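Local coordinates for protein thermospermine synthase (Medicago truncatula, PDB 6BQ5) that probably catalyses the transfer of an aminopropyl group from decarboxylated S-adenosylmethionine to spermidine, yielding thermospermine and methylthioadenosine, at residues A[221-226]-A[303-308]; A[99-104]-A[122-127]. All coordinates share one frame; numbering follows the deposited sequence. Where two conformers were deposited one is given.

How the interactions relate
Followed from the N terminus, the chain closes interaction 2 first, when 122-127 returns to 99-104 after a short strand-helix unit: strand 104-107, helix 114-120, then strand 127-132 alongside the first. Interaction 1 opens only later, at the loop after strand 212-220, and closes when helix 303-311 comes back to that loop near the end of the modelled chain. The two are therefore in series and neither nest nor cross; the nearest atoms of interaction 1 and interaction 2 lie about 22 Å apart. Interaction 2 sets two parallel strands of the mixed, Rossmann-like sheet in register, whereas interaction 1 fastens a C-terminal helix to the loop leading into helix 230-238.

Interaction 1: residues A[221-226]-A[303-308]; sequences AGIFSH and KAVRNS
The imidazole of His-226 lies with one face under the CG2 methyl of Val-305, a CH-pi contact with CG2 3.9 Å from the ring centroid and 19° off the ring normal. The methyl sits toward the ND1 side of the ring. At the edge, NE2 and Ser-308 OG share a short hydrogen bond of 2.6 Å, nearly straight at 166°, in which either could be the donor. The ring's other nitrogen is committed within its own loop: ND1 donates to Gly-222 O over 2.9 Å, close to the ring plane. The same carbonyl accepts from His-226 N, and the two bonds fix the loop's bend together with the ring's rotation. CG of His-226 stands between backbone N and carbonyl carbon (chi1 76°), which turns the ND1 edge to Gly-222 O while NE2 reaches Ser-308. Next to this polar link, Ile-223 extends its CD1 to Ala-304 CB at 3.7 Å, forming a small apolar patch beside the imidazole. Replacing His-226 by an alanine would probably leave Ser-308 OG and Gly-222 O each without a ring partner and open a gap beneath Val-305.

The principle illustrated is a ring used by both face and edge to join a loop to a helix. Ala-221 and Val-305 both rest on Phe-230 of helix 230-238, Ala-221 pairs its backbone with Ile-257 of strand 256-264, and helix 303-311 reaches a second subunit through salt bridges from Lys-303 and Arg-306.

Interaction 2: residues A[99-104]-A[122-127]; sequences HPMPKN and HKTIDK
Segments 99-104 and 122-127 run in nearly the same direction, 12° apart, and end in a parallel beta bridge between Asn-104 and Lys-127. Lys-103 O accepts from both Asp-126 N (2.8 Å, in the carbonyl plane on a lone pair) and Lys-127 N (3.2 Å). Two successive amides thus grip one carbonyl where the strands begin, and a CA-H...O contact from Asn-104 CA to Lys-127 O continues the pairing.

Among the side chains, Thr-124 leads. Its OG1 gives a 2.8 Å hydrogen bond to Pro-102 O. A chi1 of 59° places the hydroxyl between backbone N and carbonyl carbon, on the side of Pro-102 O, and the bond lies in the plane of that proline carbonyl. The methyl CG2 is left to meet the sulfur of Met-101, 3.6 Å from SD; the methionine chain, bent at chi2 and chi3, comes across the threonine at an angle. Ile-125 brings CD1 to Pro-102 O at 3.5 Å, and both Ile-125 and Pro-102 rest against Leu-96 of helix 84-98. At the exposed side, Lys-103 and Asp-126 lie side by side: the aliphatic CG of Lys-103 passes 3.8 Å from Asp-126 OD2, while NZ of Lys-103 stays 6.1 Å from that oxygen, too far for a salt bridge. The polar ends at the bridge look elsewhere, Asn-104 ND2 to Lys-174 O and Lys-127 NZ to Glu-173.

As an example of strand pairing begun before the strands themselves, the contact relies on main-chain acceptors: two amides and one hydroxyl donate to the carbonyls of Lys-103 and Pro-102. Hydrogen bonding should therefore set the register, while the opposite charges of Lys-103 and Asp-126 would add at most a mild, solvent-weakened attraction.

Interaction 1: residues A[221-226]-A[303-308]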
loop_
_atom_site.group_PDB
_atom_site.type_symbol
_atom_site.label_atom_id
_atom_site.label_comp_id
_atom_site.label_asym_id
_atom_site.label_seq_id
_atom_site.Cartn_x
_atom_site.Cartn_y
_atom_site.Cartn_z
ATOM N N ALA A 221 2.047 24.271 -10.227
ATOM C CA ALA A 221 1.235 25.228 -10.945
ATOM C C ALA A 221 -0.103 24.623 -11.295
ATOM O O ALA A 221 -0.690 24.947 -12.332
ATOM C CB ALA A 221 1.983 25.741 -12.150
ATOM N N GLY A 222 -0.556 23.705 -10.435
ATOM C CA GLY A 222 -1.844 23.073 -10.570
ATOM C C GLY A 222 -2.976 24.015 -10.266
ATOM O O GLY A 222 -2.785 25.086 -9.689
ATOM N N ILE A 223 -4.166 23.585 -10.640
ATOM C CA ILE A 223 -5.359 24.369 -10.398
ATOM C C ILE A 223 -5.532 24.886 -8.945
ATOM O O ILE A 223 -5.976 26.005 -8.752
ATOM C CB ILE A 223 -6.609 23.635 -10.904
ATOM C CG1 ILE A 223 -7.842 24.575 -11.002
ATOM C CG2 ILE A 223 -6.898 22.425 -10.041
ATOM C CD1 ILE A 223 -7.577 25.865 -11.767
ATOM N N PHE A 224 -5.140 24.100 -7.958
ATOM C CA PHE A 224 -5.086 24.548 -6.544
ATOM C C PHE A 224 -3.658 24.767 -6.067
ATOM O O PHE A 224 -3.420 25.725 -5.344
ATOM C CB PHE A 224 -5.763 23.524 -5.655
ATOM C CG PHE A 224 -7.167 23.265 -6.067
ATOM C CD1 PHE A 224 -8.076 24.320 -6.088
ATOM C CD2 PHE A 224 -7.566 22.027 -6.486
ATOM C CE1 PHE A 224 -9.381 24.093 -6.532
ATOM C CE2 PHE A 224 -8.877 21.795 -6.900
ATOM C CZ PHE A 224 -9.765 22.834 -6.952
ATOM N N SER A 225 -2.710 23.909 -6.483
ATOM C CA SER A 225 -1.354 23.993 -5.947
ATOM C C SER A 225 -0.590 25.272 -6.371
ATOM O O SER A 225 0.452 25.628 -5.735
ATOM C CB SER A 225 -0.570 22.739 -6.344
ATOM O OG SER A 225 -0.441 22.640 -7.756
ATOM N N HIS A 226 -1.074 25.963 -7.427
ATOM C CA HIS A 226 -0.421 27.210 -7.939
ATOM C C HIS A 226 -0.323 28.351 -6.919
ATOM O O HIS A 226 0.496 29.235 -7.092
ATOM C CB HIS A 226 -1.084 27.750 -9.212
ATOM C CG HIS A 226 -2.377 28.457 -8.974
ATOM N ND1 HIS A 226 -3.584 27.799 -8.904
ATOM C CD2 HIS A 226 -2.649 29.769 -8.770
ATOM C CE1 HIS A 226 -4.554 28.685 -8.692
ATOM N NE2 HIS A 226 -4.021 29.885 -8.618
ATOM N N LYS A 303 -8.033 30.006 -16.440
ATOM C CA LYS A 303 -8.716 31.142 -15.814
ATOM C C LYS A 303 -8.294 31.402 -14.378
ATOM O O LYS A 303 -7.966 32.564 -14.036
ATOM C CB LYS A 303 -10.230 30.945 -15.863
ATOM C CG LYS A 303 -11.031 32.103 -15.313
ATOM C CD LYS A 303 -12.502 31.808 -15.369
ATOM C CE LYS A 303 -13.254 33.003 -14.787
ATOM N NZ LYS A 303 -14.681 32.722 -14.807
ATOM N N ALA A 304 -8.350 30.375 -13.521
ATOM C CA ALA A 304 -8.158 30.599 -12.089
ATOM C C ALA A 304 -6.703 30.903 -11.798
ATOM O O ALA A 304 -6.392 31.695 -10.909
ATOM C CB ALA A 304 -8.609 29.432 -11.247
ATOM N N VAL A 305 -5.816 30.302 -12.570
ATOM C CA VAL A 305 -4.385 30.504 -12.347
ATOM C C VAL A 305 -4.020 31.949 -12.766
ATOM O O VAL A 305 -3.329 32.662 -12.033
ATOM C CB VAL A 305 -3.557 29.443 -13.125
ATOM C CG1 VAL A 305 -2.071 29.710 -13.002
ATOM C CG2 VAL A 305 -3.830 28.050 -12.612
ATOM N N ARG A 306 -4.479 32.388 -13.936
ATOM C CA ARG A 306 -4.216 33.778 -14.380
ATOM C C ARG A 306 -4.739 34.788 -13.369
ATOM O O ARG A 306 -4.068 35.785 -13.060
ATOM C CB ARG A 306 -4.872 34.089 -15.719
ATOM C CG ARG A 306 -3.912 34.364 -16.833
ATOM C CD ARG A 306 -4.654 34.618 -18.148
ATOM N NE ARG A 306 -5.312 33.398 -18.600
ATOM C CZ ARG A 306 -6.628 33.245 -18.714
ATOM N NH1 ARG A 306 -7.463 34.297 -18.518
ATOM N NH2 ARG A 306 -7.118 32.091 -19.075
ATOM N N ASN A 307 -5.932 34.539 -12.876
ATOM C CA ASN A 307 -6.576 35.442 -11.876
ATOM C C ASN A 307 -5.716 35.513 -10.602
ATOM O O ASN A 307 -5.456 36.619 -10.089
ATOM C CB ASN A 307 -8.005 34.932 -11.598
ATOM C CG ASN A 307 -8.773 35.743 -10.534
ATOM O OD1 ASN A 307 -9.197 36.868 -10.780
ATOM N ND2 ASN A 307 -8.979 35.147 -9.359
ATOM N N SER A 308 -5.248 34.362 -10.096
ATOM C CA SER A 308 -4.332 34.372 -8.911
ATOM C C SER A 308 -3.073 35.176 -9.178
ATOM O O SER A 308 -2.700 36.023 -8.369
ATOM C CB SER A 308 -3.929 32.980 -8.417
ATOM O OG SER A 308 -5.041 32.250 -8.005
#

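Interaction 2: residues A[99-104]-A[122-127]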
loop_
_atom_site.group_PDB
_atom_site.type_symbol
_atom_site.label_atom_id
_atom_site.label_comp_id
_atom_site.label_asym_id
_atom_site.label_seq_id
_atom_site.Cartn_x
_atom_site.Cartn_y
_atom_site.Cartn_z
ATOM N N HIS A 99 16.459 35.014 -26.258
ATOM C CA HIS A 99 17.654 35.858 -26.341
ATOM C C HIS A 99 18.210 35.905 -27.782
ATOM O O HIS A 99 18.237 34.870 -28.468
ATOM C CB HIS A 99 18.695 35.317 -25.418
ATOM C CG HIS A 99 19.736 36.308 -25.024
ATOM N ND1 HIS A 99 20.816 36.615 -25.831
ATOM C CD2 HIS A 99 19.898 37.014 -23.875
ATOM C CE1 HIS A 99 21.562 37.517 -25.216
ATOM N NE2 HIS A 99 21.033 37.773 -24.025
ATOM N N PRO A 100 18.635 37.105 -28.250
ATOM C CA PRO A 100 19.211 37.191 -29.627
ATOM C C PRO A 100 20.474 36.333 -29.839
ATOM O O PRO A 100 20.685 35.785 -30.917
ATOM C CB PRO A 100 19.493 38.701 -29.787
ATOM C CG PRO A 100 19.616 39.229 -28.406
ATOM C CD PRO A 100 18.622 38.434 -27.593
ATOM N N MET A 101 21.277 36.177 -28.801
ATOM C CA MET A 101 22.540 35.457 -28.907
ATOM C C MET A 101 23.087 35.115 -27.518
ATOM O O MET A 101 23.940 35.818 -27.022
ATOM C CB MET A 101 23.556 36.352 -29.668
ATOM C CG MET A 101 24.925 35.718 -29.935
ATOM S SD MET A 101 24.823 34.110 -30.735
ATOM C CE MET A 101 23.946 34.513 -32.242
ATOM N N PRO A 102 22.555 34.055 -26.865
ATOM C CA PRO A 102 22.968 33.697 -25.537
ATOM C C PRO A 102 24.252 32.866 -25.514
ATOM O O PRO A 102 24.306 31.782 -26.104
ATOM C CB PRO A 102 21.771 32.885 -25.014
ATOM C CG PRO A 102 21.080 32.375 -26.219
ATOM C CD PRO A 102 21.393 33.281 -27.333
ATOM N N LYS A 103 25.241 33.351 -24.776
ATOM C CA LYS A 103 26.608 32.807 -24.842
ATOM C C LYS A 103 27.121 32.233 -23.559
ATOM O O LYS A 103 27.678 31.136 -23.560
ATOM C CB LYS A 103 27.582 33.879 -25.335
ATOM C CG LYS A 103 27.324 34.258 -26.776
ATOM C CD LYS A 103 28.307 35.311 -27.245
ATOM C CE LYS A 103 27.988 36.678 -26.672
ATOM N NZ LYS A 103 28.787 37.690 -27.410
ATOM N N ASN A 104 27.033 33.057 -22.519
ATOM C CA ASN A 104 27.303 32.603 -21.181
ATOM C C ASN A 104 25.996 32.524 -20.331
ATOM O O ASN A 104 25.030 33.277 -20.498
ATOM C CB ASN A 104 28.437 33.359 -20.483
ATOM C CG ASN A 104 28.080 34.778 -20.120
ATOM O OD1 ASN A 104 27.162 35.355 -20.683
ATOM N ND2 ASN A 104 28.840 35.360 -19.169
ATOM N N HIS A 122 22.650 24.042 -27.152
ATOM C CA HIS A 122 22.596 25.268 -27.890
ATOM C C HIS A 122 23.996 25.590 -28.482
ATOM O O HIS A 122 25.010 25.587 -27.760
ATOM C CB HIS A 122 22.091 26.427 -27.031
ATOM C CG HIS A 122 20.602 26.403 -26.807
ATOM N ND1 HIS A 122 19.732 27.256 -27.452
ATOM C CD2 HIS A 122 19.835 25.601 -26.025
ATOM C CE1 HIS A 122 18.498 26.996 -27.062
ATOM N NE2 HIS A 122 18.532 25.999 -26.192
ATOM N N LYS A 123 24.009 25.847 -29.793
ATOM C CA LYS A 123 25.238 26.150 -30.549
ATOM C C LYS A 123 25.810 27.521 -30.217
ATOM O O LYS A 123 26.977 27.760 -30.392
ATOM C CB LYS A 123 24.950 26.065 -32.056
ATOM C CG LYS A 123 25.037 24.648 -32.605
ATOM C CD LYS A 123 24.593 24.606 -34.064
ATOM C CE LYS A 123 23.189 24.039 -34.226
ATOM N NZ LYS A 123 22.818 23.993 -35.662
ATOM N N THR A 124 25.000 28.409 -29.684
ATOM C CA THR A 124 25.460 29.739 -29.316
ATOM C C THR A 124 26.216 29.769 -28.009
ATOM O O THR A 124 26.878 30.759 -27.712
ATOM C CB THR A 124 24.266 30.696 -29.200
ATOM O OG1 THR A 124 23.334 30.228 -28.206
ATOM C CG2 THR A 124 23.549 30.768 -30.512
ATOM N N ILE A 125 26.046 28.719 -27.191
ATOM C CA ILE A 125 26.565 28.713 -25.828
ATOM C C ILE A 125 28.054 28.382 -25.881
ATOM O O ILE A 125 28.440 27.405 -26.505
ATOM C CB ILE A 125 25.804 27.705 -24.926
ATOM C CG1 ILE A 125 24.375 28.203 -24.646
ATOM C CG2 ILE A 125 26.530 27.459 -23.598
ATOM C CD1 ILE A 125 24.234 29.338 -23.637
ATOM N N ASP A 126 28.844 29.179 -25.171
ATOM C CA ASP A 126 30.281 28.998 -25.065
ATOM C C ASP A 126 30.737 28.676 -23.652
ATOM O O ASP A 126 31.754 28.051 -23.502
ATOM C CB ASP A 126 30.959 30.251 -25.597
ATOM C CG ASP A 126 30.508 30.575 -27.054
ATOM O OD1 ASP A 126 30.507 29.631 -27.909
ATOM O OD2 ASP A 126 30.167 31.756 -27.350
ATOM N N LYS A 127 29.937 29.030 -22.633
ATOM C CA LYS A 127 30.242 28.757 -21.240
ATOM C C LYS A 127 28.968 28.527 -20.376
ATOM O O LYS A 127 28.019 29.315 -20.438
ATOM C CB LYS A 127 31.077 29.917 -20.687
ATOM C CG LYS A 127 31.449 29.761 -19.225
ATOM C CD LYS A 127 32.769 30.439 -18.869
ATOM C CE LYS A 127 32.839 30.746 -17.376
ATOM N NZ LYS A 127 32.091 32.013 -17.024
#